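Local coordinates for protein UDP-glucose 4-epimerase (Campylobacter jejuni subsp. jejuni serotype O:2, PDB 7K3P) that probably interconverts UDP-glucose and UDP-galactose, and the corresponding N-acetylhexosamine nucleotides, by NAD-dependent epimerisation at C4 of the sugar, at residues V172-S177 and F183-L188. The protein carries 2 engineered substitutions. Numbering follows the deposited sequence.
Sequences VLRDAS and FKHCIL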
ATOM      1  N   VAL A 172       3.601  -4.986   3.385  1.00 19.32           N
ATOM      2  CA  VAL A 172       4.978  -4.545   3.622  1.00 21.68           C
ATOM      3  C   VAL A 172       5.635  -5.467   4.658  1.00 20.18           C
ATOM      4  O   VAL A 172       6.781  -5.887   4.487  1.00 21.61           O
ATOM      5  CB  VAL A 172       5.049  -3.070   4.062  1.00 20.87           C
ATOM      6  CG1 VAL A 172       6.513  -2.649   4.368  1.00 19.50           C
ATOM      7  CG2 VAL A 172       4.464  -2.157   2.973  1.00 18.74           C
ATOM      8  N   LEU A 173       4.906  -5.800   5.723  1.00 20.70           N
ATOM      9  CA  LEU A 173       5.446  -6.721   6.718  1.00 21.85           C
ATOM     10  C   LEU A 173       5.813  -8.069   6.101  1.00 24.45           C
ATOM     11  O   LEU A 173       6.878  -8.620   6.398  1.00 25.96           O
ATOM     12  CB  LEU A 173       4.483  -6.913   7.890  1.00 21.17           C
ATOM     13  CG  LEU A 173       4.363  -5.771   8.883  1.00 20.24           C
ATOM     14  CD1 LEU A 173       3.172  -6.017   9.808  1.00 18.30           C
ATOM     15  CD2 LEU A 173       5.667  -5.629   9.702  1.00 19.28           C
ATOM     16  N   ARG A 174       4.944  -8.592   5.238  1.00 21.02           N
ATOM     17  CA  ARG A 174       5.209  -9.859   4.545  1.00 26.31           C
ATOM     18  C   ARG A 174       6.466  -9.802   3.686  1.00 31.26           C
ATOM     19  O   ARG A 174       7.289 -10.723   3.731  1.00 23.51           O
ATOM     20  CB  ARG A 174       4.005 -10.302   3.687  1.00 27.31           C
ATOM     21  CG  ARG A 174       2.929 -11.081   4.456  1.00 26.24           C
ATOM     22  CD  ARG A 174       1.515 -10.995   3.805  1.00 32.53           C
ATOM     23  NE  ARG A 174       0.567 -10.986   4.911  1.00 38.49           N
ATOM     24  CZ  ARG A 174      -0.599 -10.363   4.964  1.00 29.79           C
ATOM     25  NH1 ARG A 174      -1.087  -9.665   3.940  1.00 28.37           N
ATOM     26  NH2 ARG A 174      -1.301 -10.470   6.087  1.00 40.81           N
ATOM     27  N   ASP A 175       6.619  -8.737   2.897  1.00 24.81           N
ATOM     28  CA  ASP A 175       7.822  -8.589   2.070  1.00 27.77           C
ATOM     29  C   ASP A 175       9.083  -8.387   2.918  1.00 24.59           C
ATOM     30  O   ASP A 175      10.155  -8.872   2.564  1.00 26.78           O
ATOM     31  CB  ASP A 175       7.681  -7.442   1.054  1.00 23.59           C
ATOM     32  CG  ASP A 175       6.883  -7.843  -0.164  1.00 29.91           C
ATOM     33  OD1 ASP A 175       6.728  -9.059  -0.368  1.00 28.78           O
ATOM     34  OD2 ASP A 175       6.413  -6.955  -0.922  1.00 26.55           O
ATOM     35  N   ALA A 176       8.946  -7.668   4.028  1.00 23.29           N
ATOM     36  CA  ALA A 176      10.070  -7.441   4.931  1.00 25.15           C
ATOM     37  C   ALA A 176      10.591  -8.777   5.484  1.00 29.44           C
ATOM     38  O   ALA A 176      11.798  -9.024   5.506  1.00 26.20           O
ATOM     39  CB  ALA A 176       9.669  -6.526   6.059  1.00 22.87           C
ATOM     40  N   SER A 177       9.673  -9.637   5.918  1.00 23.16           N
ATOM     41  CA  SER A 177      10.043 -10.942   6.460  1.00 28.20           C
ATOM     42  C   SER A 177      10.625 -11.877   5.408  1.00 30.18           C
ATOM     43  O   SER A 177      11.490 -12.689   5.714  1.00 29.05           O
ATOM     44  CB  SER A 177       8.848 -11.602   7.149  1.00 25.26           C
ATOM     45  OG  SER A 177       8.615 -11.000   8.411  1.00 22.81           O
ATOM     46  N   PHE A 183      13.617 -11.300  10.585  1.00 28.05           N
ATOM     47  CA  PHE A 183      12.586 -10.353  11.007  1.00 28.01           C
ATOM     48  C   PHE A 183      11.227 -11.047  11.098  1.00 24.95           C
ATOM     49  O   PHE A 183      10.695 -11.503  10.077  1.00 25.84           O
ATOM     50  CB  PHE A 183      12.514  -9.150  10.036  1.00 27.40           C
ATOM     51  CG  PHE A 183      11.395  -8.190  10.341  1.00 23.79           C
ATOM     52  CD1 PHE A 183      11.526  -7.248  11.356  1.00 23.85           C
ATOM     53  CD2 PHE A 183      10.214  -8.220   9.599  1.00 25.56           C
ATOM     54  CE1 PHE A 183      10.492  -6.346  11.644  1.00 22.92           C
ATOM     55  CE2 PHE A 183       9.172  -7.331   9.873  1.00 21.64           C
ATOM     56  CZ  PHE A 183       9.305  -6.395  10.893  1.00 23.45           C
ATOM     57  N   LYS A 184      10.668 -11.105  12.310  1.00 29.22           N
ATOM     58  CA  LYS A 184       9.393 -11.789  12.555  1.00 25.95           C
ATOM     59  C   LYS A 184       8.243 -10.824  12.837  1.00 26.91           C
ATOM     60  O   LYS A 184       8.362  -9.904  13.655  1.00 27.55           O
ATOM     61  CB  LYS A 184       9.500 -12.752  13.747  1.00 28.17           C
ATOM     62  CG  LYS A 184      10.349 -14.009  13.542  1.00 30.80           C
ATOM     63  CD  LYS A 184      10.173 -14.883  14.792  1.00 32.96           C
ATOM     64  CE  LYS A 184      10.985 -16.169  14.767  1.00 42.43           C
ATOM     65  NZ  LYS A 184      10.818 -16.837  16.101  1.00 35.67           N
ATOM     66  N   HIS A 185       7.114 -11.063  12.186  1.00 23.00           N
ATOM     67  CA  HIS A 185       5.940 -10.233  12.399  1.00 23.53           C
ATOM     68  C   HIS A 185       4.763 -11.114  12.785  1.00 24.05           C
ATOM     69  O   HIS A 185       4.639 -12.235  12.305  1.00 22.10           O
ATOM     70  CB  HIS A 185       5.592  -9.439  11.136  1.00 19.88           C
ATOM     71  CG  HIS A 185       5.104 -10.280   9.994  1.00 21.57           C
ATOM     72  ND1 HIS A 185       5.950 -10.775   9.023  1.00 19.75           N
ATOM     73  CD2 HIS A 185       3.856 -10.701   9.657  1.00 24.37           C
ATOM     74  CE1 HIS A 185       5.245 -11.462   8.137  1.00 22.86           C
ATOM     75  NE2 HIS A 185       3.976 -11.437   8.497  1.00 21.10           N
ATOM     76  N   CYS A 186       3.909 -10.599  13.660  1.00 22.71           N
ATOM     77  CA  CYS A 186       2.642 -11.246  13.913  1.00 23.12           C
ATOM     78  C   CYS A 186       1.533 -10.222  13.740  1.00 23.50           C
ATOM     79  O   CYS A 186       1.500  -9.212  14.439  1.00 23.41           O
ATOM     80  CB  CYS A 186       2.605 -11.814  15.326  1.00 25.38           C
ATOM     81  SG  CYS A 186       1.184 -12.902  15.595  1.00 29.82           S
ATOM     82  N   ILE A 187       0.635 -10.483  12.801  1.00 23.84           N
ATOM     83  CA  ILE A 187      -0.454  -9.564  12.520  1.00 18.63           C
ATOM     84  C   ILE A 187      -1.733 -10.018  13.199  1.00 22.30           C
ATOM     85  O   ILE A 187      -2.126 -11.185  13.076  1.00 22.61           O
ATOM     86  CB  ILE A 187      -0.710  -9.476  11.011  1.00 23.60           C
ATOM     87  CG1 ILE A 187       0.450  -8.742  10.323  1.00 21.32           C
ATOM     88  CG2 ILE A 187      -2.060  -8.777  10.747  1.00 19.84           C
ATOM     89  CD1 ILE A 187       0.631  -9.140   8.857  1.00 22.24           C
ATOM     90  N   LEU A 188      -2.396  -9.105  13.901  1.00 21.03           N
ATOM     91  CA  LEU A 188      -3.665  -9.436  14.548  1.00 21.08           C
ATOM     92  C   LEU A 188      -4.833  -8.706  13.861  1.00 22.48           C
ATOM     93  O   LEU A 188      -4.815  -7.472  13.725  1.00 23.11           O
ATOM     94  CB  LEU A 188      -3.612  -9.097  16.050  1.00 19.01           C
ATOM     95  CG  LEU A 188      -2.523  -9.818  16.854  1.00 24.68           C
ATOM     96  CD1 LEU A 188      -2.604  -9.479  18.329  1.00 25.56           C
ATOM     97  CD2 LEU A 188      -2.661 -11.322  16.665  1.00 20.71           C
TER
HETATM   98  O   HOH W   1       1.441 -12.501   7.456  1.00 28.26           O
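Ser-177 and His-185 meet through a hydrogen bond in which ND1 of the imidazole donates to OG over 2.7 Å, the hydroxyl lying only 5° out of the ring plane. The same OG in turn donates a hydrogen bond to Phe-183 O, also at 2.7 Å, from above the carbonyl plane, so the serine links the histidine edge to the backbone just ahead of the strand. With CG of His-185 set between its backbone N and carbonyl carbon (chi1 68°), the ring rises from the strand toward the helix and presents one face to Leu-173, whose CB sits 4.2 Å from the ring centroid in a CH-pi contact. At the other end of the imidazole, NE2 is hydrogen-bonded to a water 2.9 Å away, and this water accepts from NE of Arg-174; the arginine's NH2 is salt-bridged to Glu-170.

Helix 161-179 here runs nearly antiparallel to strand 184-189 (155° between the local axes), the two joined by a short connection as the alpha-beta half of a Rossmann-type beta-alpha-beta crossover that starts from the neighbouring strand 132-136. Alongside the polar pairings, the branches of Leu-173 diverge: CD2 meets the edge of the Phe-183 ring, 3.9 Å from CE2, while CD1 packs on Ile-187 CG1. Ala-176 CB touches the same phenyl ring at CE2, and Ile-122 and Leu-126 of helix 107-127 pack against this apolar layer. On the helix's outward side, Asp-175 is salt-bridged to Arg-164 of the second subunit.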